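Local coordinates for putative immunoglobulin-blocking virulence protein (Mycoplasma mycoides subsp. capri, PDB 7ADK) that probably helps the mycoplasma evade host antibodies as an immunoglobulin-blocking virulence protein, at residues L467-F481 against I492-T506. Residues are numbered along the deposited sequence; the frame is centred on the assembly and turned at random.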
ATOM      1  N   LEU A 467     -30.888   4.613   4.434  1.00 69.37           N
ATOM      2  CA  LEU A 467     -30.894   5.838   5.233  1.00 69.37           C
ATOM      3  C   LEU A 467     -32.145   6.682   4.963  1.00 69.37           C
ATOM      4  O   LEU A 467     -32.699   7.249   5.894  1.00 69.37           O
ATOM      5  CB  LEU A 467     -29.598   6.624   4.969  1.00 69.37           C
ATOM      6  CG  LEU A 467     -28.458   6.428   5.987  1.00 69.37           C
ATOM      7  CD1 LEU A 467     -28.205   4.979   6.381  1.00 69.37           C
ATOM      8  CD2 LEU A 467     -27.167   6.977   5.403  1.00 69.37           C
ATOM      9  N   GLY A 468     -32.650   6.704   3.730  1.00 73.16           N
ATOM     10  CA  GLY A 468     -33.919   7.341   3.376  1.00 73.16           C
ATOM     11  C   GLY A 468     -35.179   6.635   3.886  1.00 73.16           C
ATOM     12  O   GLY A 468     -36.241   7.246   3.888  1.00 73.16           O
ATOM     13  N   ALA A 469     -35.095   5.364   4.285  1.00 73.53           N
ATOM     14  CA  ALA A 469     -36.206   4.611   4.874  1.00 73.53           C
ATOM     15  C   ALA A 469     -36.353   4.805   6.389  1.00 73.53           C
ATOM     16  O   ALA A 469     -37.421   4.544   6.938  1.00 73.53           O
ATOM     17  CB  ALA A 469     -36.013   3.136   4.548  1.00 73.53           C
ATOM     18  N   LEU A 470     -35.297   5.239   7.080  1.00 73.66           N
ATOM     19  CA  LEU A 470     -35.307   5.566   8.507  1.00 73.66           C
ATOM     20  C   LEU A 470     -36.304   6.704   8.811  1.00 73.66           C
ATOM     21  O   LEU A 470     -36.617   7.486   7.913  1.00 73.66           O
ATOM     22  CB  LEU A 470     -33.885   5.939   8.963  1.00 73.66           C
ATOM     23  CG  LEU A 470     -32.869   4.789   8.995  1.00 73.66           C
ATOM     24  CD1 LEU A 470     -31.478   5.341   9.246  1.00 73.66           C
ATOM     25  CD2 LEU A 470     -33.184   3.824  10.124  1.00 73.66           C
ATOM     26  N   PRO A 471     -36.820   6.824  10.047  1.00 78.51           N
ATOM     27  CA  PRO A 471     -37.772   7.874  10.416  1.00 78.51           C
ATOM     28  C   PRO A 471     -37.302   9.302  10.095  1.00 78.51           C
ATOM     29  O   PRO A 471     -36.112   9.592  10.094  1.00 78.51           O
ATOM     30  CB  PRO A 471     -38.004   7.710  11.912  1.00 78.51           C
ATOM     31  CG  PRO A 471     -37.667   6.255  12.194  1.00 78.51           C
ATOM     32  CD  PRO A 471     -36.593   5.928  11.167  1.00 78.51           C
ATOM     33  N   LYS A 472     -38.240  10.229   9.882  1.00 79.92           N
ATOM     34  CA  LYS A 472     -37.953  11.664   9.674  1.00 79.92           C
ATOM     35  C   LYS A 472     -37.386  12.363  10.922  1.00 79.92           C
ATOM     36  O   LYS A 472     -36.837  13.459  10.844  1.00 79.92           O
ATOM     37  CB  LYS A 472     -39.229  12.341   9.143  1.00 79.92           C
ATOM     38  CG  LYS A 472     -38.941  13.717   8.532  1.00 79.92           C
ATOM     39  CD  LYS A 472     -40.095  14.363   7.759  1.00 79.92           C
ATOM     40  CE  LYS A 472     -41.296  14.700   8.641  1.00 79.92           C
ATOM     41  NZ  LYS A 472     -42.085  15.806   8.124  1.00 79.92           N
ATOM     42  N   ASP A 473     -37.540  11.719  12.070  1.00 80.06           N
ATOM     43  CA  ASP A 473     -37.198  12.172  13.412  1.00 80.06           C
ATOM     44  C   ASP A 473     -36.525  11.038  14.207  1.00 80.06           C
ATOM     45  O   ASP A 473     -37.161  10.065  14.593  1.00 80.06           O
ATOM     46  CB  ASP A 473     -38.466  12.697  14.099  1.00 80.06           C
ATOM     47  CG  ASP A 473     -39.779  11.931  13.858  1.00 80.06           C
ATOM     48  OD1 ASP A 473     -40.833  12.485  14.158  1.00 80.06           O
ATOM     49  OD2 ASP A 473     -39.809  10.788  13.368  1.00 80.06           O
ATOM     50  N   ILE A 474     -35.221  11.136  14.438  1.00 76.35           N
ATOM     51  CA  ILE A 474     -34.360  10.077  14.996  1.00 76.35           C
ATOM     52  C   ILE A 474     -33.578  10.597  16.203  1.00 76.35           C
ATOM     53  O   ILE A 474     -32.940  11.636  16.120  1.00 76.35           O
ATOM     54  CB  ILE A 474     -33.366   9.551  13.936  1.00 76.35           C
ATOM     55  CG1 ILE A 474     -34.069   9.080  12.657  1.00 76.35           C
ATOM     56  CG2 ILE A 474     -32.483   8.448  14.503  1.00 76.35           C
ATOM     57  CD1 ILE A 474     -33.110   8.634  11.564  1.00 76.35           C
ATOM     58  N   GLN A 475     -33.541   9.846  17.300  1.00 73.93           N
ATOM     59  CA  GLN A 475     -32.722  10.184  18.466  1.00 73.93           C
ATOM     60  C   GLN A 475     -31.212  10.101  18.157  1.00 73.93           C
ATOM     61  O   GLN A 475     -30.522  11.115  18.203  1.00 73.93           O
ATOM     62  CB  GLN A 475     -33.127   9.316  19.661  1.00 73.93           C
ATOM     63  CG  GLN A 475     -34.424   9.725  20.358  1.00 73.93           C
ATOM     64  CD  GLN A 475     -34.320  10.969  21.232  1.00 73.93           C
ATOM     65  OE1 GLN A 475     -33.296  11.624  21.348  1.00 73.93           O
ATOM     66  NE2 GLN A 475     -35.378  11.312  21.915  1.00 73.93           N
ATOM     67  N   GLN A 476     -30.708   8.922  17.780  1.00 66.37           N
ATOM     68  CA  GLN A 476     -29.302   8.662  17.456  1.00 66.37           C
ATOM     69  C   GLN A 476     -29.138   7.862  16.163  1.00 66.37           C
ATOM     70  O   GLN A 476     -29.911   6.948  15.881  1.00 66.37           O
ATOM     71  CB  GLN A 476     -28.641   7.978  18.658  1.00 66.37           C
ATOM     72  CG  GLN A 476     -27.356   7.204  18.398  1.00 66.37           C
ATOM     73  CD  GLN A 476     -26.617   6.855  19.684  1.00 66.37           C
ATOM     74  OE1 GLN A 476     -26.144   7.694  20.422  1.00 66.37           O
ATOM     75  NE2 GLN A 476     -26.506   5.604  20.025  1.00 66.37           N
ATOM     76  N   LEU A 477     -28.091   8.177  15.402  1.00 62.57           N
ATOM     77  CA  LEU A 477     -27.607   7.382  14.283  1.00 62.57           C
ATOM     78  C   LEU A 477     -26.098   7.190  14.421  1.00 62.57           C
ATOM     79  O   LEU A 477     -25.366   8.172  14.367  1.00 62.57           O
ATOM     80  CB  LEU A 477     -28.003   8.091  12.975  1.00 62.57           C
ATOM     81  CG  LEU A 477     -27.640   7.324  11.699  1.00 62.57           C
ATOM     82  CD1 LEU A 477     -28.440   6.037  11.555  1.00 62.57           C
ATOM     83  CD2 LEU A 477     -27.910   8.190  10.489  1.00 62.57           C
ATOM     84  N   GLU A 478     -25.627   5.956  14.579  1.00 59.00           N
ATOM     85  CA  GLU A 478     -24.203   5.619  14.512  1.00 59.00           C
ATOM     86  C   GLU A 478     -23.927   4.922  13.179  1.00 59.00           C
ATOM     87  O   GLU A 478     -24.490   3.866  12.892  1.00 59.00           O
ATOM     88  CB  GLU A 478     -23.753   4.726  15.686  1.00 59.00           C
ATOM     89  CG  GLU A 478     -23.853   5.370  17.075  1.00 59.00           C
ATOM     90  CD  GLU A 478     -23.437   4.468  18.256  1.00 59.00           C
ATOM     91  OE1 GLU A 478     -22.933   3.350  18.042  1.00 59.00           O
ATOM     92  OE2 GLU A 478     -23.590   4.868  19.429  1.00 59.00           O
ATOM     93  N   LEU A 479     -23.050   5.499  12.360  1.00 56.70           N
ATOM     94  CA  LEU A 479     -22.601   4.929  11.094  1.00 56.70           C
ATOM     95  C   LEU A 479     -21.128   4.560  11.229  1.00 56.70           C
ATOM     96  O   LEU A 479     -20.313   5.441  11.486  1.00 56.70           O
ATOM     97  CB  LEU A 479     -22.807   5.944   9.956  1.00 56.70           C
ATOM     98  CG  LEU A 479     -24.233   6.475   9.752  1.00 56.70           C
ATOM     99  CD1 LEU A 479     -24.261   7.482   8.610  1.00 56.70           C
ATOM    100  CD2 LEU A 479     -25.231   5.376   9.445  1.00 56.70           C
ATOM    101  N   PHE A 480     -20.785   3.284  11.057  1.00 53.29           N
ATOM    102  CA  PHE A 480     -19.404   2.807  11.068  1.00 53.29           C
ATOM    103  C   PHE A 480     -18.933   2.511   9.643  1.00 53.29           C
ATOM    104  O   PHE A 480     -19.195   1.435   9.100  1.00 53.29           O
ATOM    105  CB  PHE A 480     -19.248   1.587  11.974  1.00 53.29           C
ATOM    106  CG  PHE A 480     -19.646   1.801  13.414  1.00 53.29           C
ATOM    107  CD1 PHE A 480     -20.997   1.770  13.806  1.00 53.29           C
ATOM    108  CD2 PHE A 480     -18.648   2.049  14.367  1.00 53.29           C
ATOM    109  CE1 PHE A 480     -21.352   2.031  15.136  1.00 53.29           C
ATOM    110  CE2 PHE A 480     -19.006   2.314  15.694  1.00 53.29           C
ATOM    111  CZ  PHE A 480     -20.352   2.320  16.071  1.00 53.29           C
ATOM    112  N   PHE A 481     -18.261   3.478   9.028  1.00 53.26           N
ATOM    113  CA  PHE A 481     -17.737   3.381   7.673  1.00 53.26           C
ATOM    114  C   PHE A 481     -16.420   2.614   7.617  1.00 53.26           C
ATOM    115  O   PHE A 481     -15.564   2.747   8.487  1.00 53.26           O
ATOM    116  CB  PHE A 481     -17.567   4.778   7.096  1.00 53.26           C
ATOM    117  CG  PHE A 481     -18.855   5.519   6.833  1.00 53.26           C
ATOM    118  CD1 PHE A 481     -19.604   5.242   5.681  1.00 53.26           C
ATOM    119  CD2 PHE A 481     -19.286   6.518   7.714  1.00 53.26           C
ATOM    120  CE1 PHE A 481     -20.767   5.970   5.400  1.00 53.26           C
ATOM    121  CE2 PHE A 481     -20.452   7.241   7.436  1.00 53.26           C
ATOM    122  CZ  PHE A 481     -21.182   6.983   6.271  1.00 53.26           C
ATOM    123  N   ILE A 492     -28.572  12.765   3.884  1.00 73.22           N
ATOM    124  CA  ILE A 492     -29.661  12.644   4.875  1.00 73.22           C
ATOM    125  C   ILE A 492     -30.275  14.006   5.248  1.00 73.22           C
ATOM    126  O   ILE A 492     -30.730  14.198   6.367  1.00 73.22           O
ATOM    127  CB  ILE A 492     -29.209  11.795   6.099  1.00 73.22           C
ATOM    128  CG1 ILE A 492     -28.018  12.407   6.867  1.00 73.22           C
ATOM    129  CG2 ILE A 492     -28.894  10.362   5.665  1.00 73.22           C
ATOM    130  CD1 ILE A 492     -27.497  11.597   8.047  1.00 73.22           C
ATOM    131  N   ALA A 493     -30.271  14.967   4.317  1.00 80.89           N
ATOM    132  CA  ALA A 493     -30.669  16.355   4.587  1.00 80.89           C
ATOM    133  C   ALA A 493     -32.178  16.617   4.765  1.00 80.89           C
ATOM    134  O   ALA A 493     -32.544  17.468   5.570  1.00 80.89           O
ATOM    135  CB  ALA A 493     -30.152  17.234   3.447  1.00 80.89           C
ATOM    136  N   LEU A 494     -33.044  16.000   3.950  1.00 77.59           N
ATOM    137  CA  LEU A 494     -34.458  16.393   3.785  1.00 77.59           C
ATOM    138  C   LEU A 494     -35.345  15.822   4.918  1.00 77.59           C
ATOM    139  O   LEU A 494     -36.446  15.314   4.695  1.00 77.59           O
ATOM    140  CB  LEU A 494     -34.942  16.050   2.352  1.00 77.59           C
ATOM    141  CG  LEU A 494     -34.701  17.140   1.296  1.00 77.59           C
ATOM    142  CD1 LEU A 494     -33.244  17.478   1.068  1.00 77.59           C
ATOM    143  CD2 LEU A 494     -35.285  16.726  -0.043  1.00 77.59           C
ATOM    144  N   GLU A 495     -34.833  15.864   6.143  1.00 75.29           N
ATOM    145  CA  GLU A 495     -35.433  15.296   7.348  1.00 75.29           C
ATOM    146  C   GLU A 495     -35.879  16.392   8.339  1.00 75.29           C
ATOM    147  O   GLU A 495     -35.630  17.579   8.120  1.00 75.29           O
ATOM    148  CB  GLU A 495     -34.448  14.272   7.937  1.00 75.29           C
ATOM    149  CG  GLU A 495     -34.166  13.147   6.933  1.00 75.29           C
ATOM    150  CD  GLU A 495     -33.673  11.839   7.550  1.00 75.29           C
ATOM    151  OE1 GLU A 495     -32.905  11.870   8.534  1.00 75.29           O
ATOM    152  OE2 GLU A 495     -34.040  10.765   7.036  1.00 75.29           O
ATOM    153  N   ASN A 496     -36.543  16.033   9.446  1.00 82.96           N
ATOM    154  CA  ASN A 496     -36.804  16.973  10.538  1.00 82.96           C
ATOM    155  C   ASN A 496     -35.663  16.993  11.559  1.00 82.96           C
ATOM    156  O   ASN A 496     -35.281  18.083  11.974  1.00 82.96           O
ATOM    157  CB  ASN A 496     -38.152  16.704  11.224  1.00 82.96           C
ATOM    158  CG  ASN A 496     -39.315  17.349  10.492  1.00 82.96           C
ATOM    159  OD1 ASN A 496     -39.574  17.099   9.332  1.00 82.96           O
ATOM    160  ND2 ASN A 496     -40.054  18.207  11.136  1.00 82.96           N
ATOM    161  N   LYS A 497     -35.143  15.839  12.015  1.00 77.48           N
ATOM    162  CA  LYS A 497     -34.235  15.848  13.177  1.00 77.48           C
ATOM    163  C   LYS A 497     -33.348  14.614  13.370  1.00 77.48           C
ATOM    164  O   LYS A 497     -33.838  13.491  13.428  1.00 77.48           O
ATOM    165  CB  LYS A 497     -35.095  16.108  14.439  1.00 77.48           C
ATOM    166  CG  LYS A 497     -34.348  16.774  15.603  1.00 77.48           C
ATOM    167  CD  LYS A 497     -35.222  17.747  16.411  1.00 77.48           C
ATOM    168  CE  LYS A 497     -36.576  17.208  16.868  1.00 77.48           C
ATOM    169  NZ  LYS A 497     -37.397  18.242  17.536  1.00 77.48           N
ATOM    170  N   ASN A 498     -32.061  14.853  13.625  1.00 72.46           N
ATOM    171  CA  ASN A 498     -31.208  14.006  14.470  1.00 72.46           C
ATOM    172  C   ASN A 498     -31.089  14.710  15.822  1.00 72.46           C
ATOM    173  O   ASN A 498     -30.488  15.786  15.892  1.00 72.46           O
ATOM    174  CB  ASN A 498     -29.815  13.756  13.886  1.00 72.46           C
ATOM    175  CG  ASN A 498     -29.741  12.662  12.855  1.00 72.46           C
ATOM    176  OD1 ASN A 498     -30.329  12.698  11.791  1.00 72.46           O
ATOM    177  ND2 ASN A 498     -28.997  11.637  13.157  1.00 72.46           N
ATOM    178  N   ILE A 499     -31.681  14.146  16.879  1.00 73.53           N
ATOM    179  CA  ILE A 499     -31.905  14.797  18.183  1.00 73.53           C
ATOM    180  C   ILE A 499     -30.602  14.826  18.995  1.00 73.53           C
ATOM    181  O   ILE A 499     -30.392  14.082  19.947  1.00 73.53           O
ATOM    182  CB  ILE A 499     -33.103  14.178  18.961  1.00 73.53           C
ATOM    183  CG1 ILE A 499     -34.410  14.098  18.129  1.00 73.53           C
ATOM    184  CG2 ILE A 499     -33.399  14.978  20.244  1.00 73.53           C
ATOM    185  CD1 ILE A 499     -35.449  13.080  18.619  1.00 73.53           C
ATOM    186  N   LYS A 500     -29.707  15.715  18.574  1.00 71.16           N
ATOM    187  CA  LYS A 500     -28.378  15.947  19.129  1.00 71.16           C
ATOM    188  C   LYS A 500     -27.413  14.761  19.024  1.00 71.16           C
ATOM    189  O   LYS A 500     -26.521  14.626  19.860  1.00 71.16           O
ATOM    190  CB  LYS A 500     -28.499  16.550  20.527  1.00 71.16           C
ATOM    191  N   GLU A 501     -27.548  13.915  17.994  1.00 68.16           N
ATOM    192  CA  GLU A 501     -26.576  12.852  17.751  1.00 68.16           C
ATOM    193  C   GLU A 501     -26.521  12.374  16.302  1.00 68.16           C
ATOM    194  O   GLU A 501     -27.451  11.764  15.771  1.00 68.16           O
ATOM    195  CB  GLU A 501     -26.819  11.677  18.696  1.00 68.16           C
ATOM    196  CG  GLU A 501     -25.840  10.509  18.522  1.00 68.16           C
ATOM    197  CD  GLU A 501     -24.411  10.710  19.031  1.00 68.16           C
ATOM    198  OE1 GLU A 501     -23.549   9.854  18.738  1.00 68.16           O
ATOM    199  OE2 GLU A 501     -24.139  11.703  19.724  1.00 68.16           O
ATOM    200  N   LEU A 502     -25.362  12.563  15.694  1.00 59.87           N
ATOM    201  CA  LEU A 502     -24.865  11.776  14.580  1.00 59.87           C
ATOM    202  C   LEU A 502     -23.436  11.366  14.915  1.00 59.87           C
ATOM    203  O   LEU A 502     -22.606  12.223  15.194  1.00 59.87           O
ATOM    204  CB  LEU A 502     -24.944  12.626  13.310  1.00 59.87           C
ATOM    205  CG  LEU A 502     -24.376  11.974  12.049  1.00 59.87           C
ATOM    206  CD1 LEU A 502     -25.215  10.810  11.577  1.00 59.87           C
ATOM    207  CD2 LEU A 502     -24.361  13.015  10.960  1.00 59.87           C
ATOM    208  N   SER A 503     -23.124  10.082  14.864  1.00 56.24           N
ATOM    209  CA  SER A 503     -21.767   9.585  15.049  1.00 56.24           C
ATOM    210  C   SER A 503     -21.213   9.031  13.747  1.00 56.24           C
ATOM    211  O   SER A 503     -21.727   8.058  13.208  1.00 56.24           O
ATOM    212  CB  SER A 503     -21.749   8.532  16.126  1.00 56.24           C
ATOM    213  OG  SER A 503     -21.438   9.070  17.371  1.00 56.24           O
ATOM    214  N   LEU A 504     -20.167   9.679  13.242  1.00 50.59           N
ATOM    215  CA  LEU A 504     -19.443   9.272  12.044  1.00 50.59           C
ATOM    216  C   LEU A 504     -18.153   8.595  12.499  1.00 50.59           C
ATOM    217  O   LEU A 504     -17.222   9.271  12.934  1.00 50.59           O
ATOM    218  CB  LEU A 504     -19.225  10.483  11.112  1.00 50.59           C
ATOM    219  CG  LEU A 504     -20.492  11.254  10.720  1.00 50.59           C
ATOM    220  CD1 LEU A 504     -20.167  12.297   9.671  1.00 50.59           C
ATOM    221  CD2 LEU A 504     -21.579  10.361  10.152  1.00 50.59           C
ATOM    222  N   TYR A 505     -18.125   7.269  12.446  1.00 51.42           N
ATOM    223  CA  TYR A 505     -17.108   6.409  13.054  1.00 51.42           C
ATOM    224  C   TYR A 505     -16.433   5.522  12.007  1.00 51.42           C
ATOM    225  O   TYR A 505     -17.042   5.159  11.009  1.00 51.42           O
ATOM    226  CB  TYR A 505     -17.743   5.505  14.131  1.00 51.42           C
ATOM    227  CG  TYR A 505     -18.241   6.104  15.436  1.00 51.42           C
ATOM    228  CD1 TYR A 505     -17.435   6.979  16.187  1.00 51.42           C
ATOM    229  CD2 TYR A 505     -19.457   5.656  15.980  1.00 51.42           C
ATOM    230  CE1 TYR A 505     -17.836   7.401  17.469  1.00 51.42           C
ATOM    231  CE2 TYR A 505     -19.840   6.038  17.275  1.00 51.42           C
ATOM    232  CZ  TYR A 505     -19.031   6.911  18.025  1.00 51.42           C
ATOM    233  OH  TYR A 505     -19.402   7.239  19.287  1.00 51.42           O
ATOM    234  N   THR A 506     -15.206   5.084  12.265  1.00 52.42           N
ATOM    235  CA  THR A 506     -14.564   3.974  11.533  1.00 52.42           C
ATOM    236  C   THR A 506     -13.767   3.124  12.507  1.00 52.42           C
ATOM    237  O   THR A 506     -13.392   3.607  13.569  1.00 52.42           O
ATOM    238  CB  THR A 506     -13.591   4.393  10.406  1.00 52.42           C
ATOM    239  OG1 THR A 506     -12.361   4.860  10.886  1.00 52.42           O
ATOM    240  CG2 THR A 506     -14.083   5.519   9.534  1.00 52.42           C
TER
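The F480 and Y505 rings leave the sheet as neighbours, their planes only 29° apart but so offset that little of one covers the other; F480 CE2 comes 3.4 Å from Y505 CD2. E478, extended along the same face of the sheet, brings its carboxylate to the edge of the Y505 ring, the two planes nearly perpendicular, while S503 CB lies above one face of that ring, near its rim. L477, L479, L502 and L504 are among the side chains on the opposite face of the sheet. Matching first torsions, CG anti to N in both (chi1 -176° and 176°), keep L477 and L502 alongside each other, L477 CD2 3.9 Å from L502 CD1. Beneath these side chains 476-481 and 502-506 pair in parallel: L479 N donates to S503 O and its carbonyl accepts from Y505 N, both at 3.0 Å. The earlier part of the broken strand, 473-474, pairs with 497-498, where I474 N donates to K497 O at 2.9 Å and its O accepts from I499 N; K472 O takes both N496 N and K497 N. Between the two parallel pairings of this mixed sheet the second chain segment turns, with I499 at the centre of an inverse gamma turn. N498 ND2 spans that turn to E501 O at 3.0 Å, its acceptor almost in the amide plane, and also lies against L477 CB. E501, bent at chi2, accepts at OE1 from S503 OG (2.6 Å) while its CG rests beside the Q476 amide. Further out, R450 forms a salt bridge with E478, S448 bonds Q476 and D532 holds the Y505 hydroxyl; strand 448-454 pairs with the other edge of 473-481.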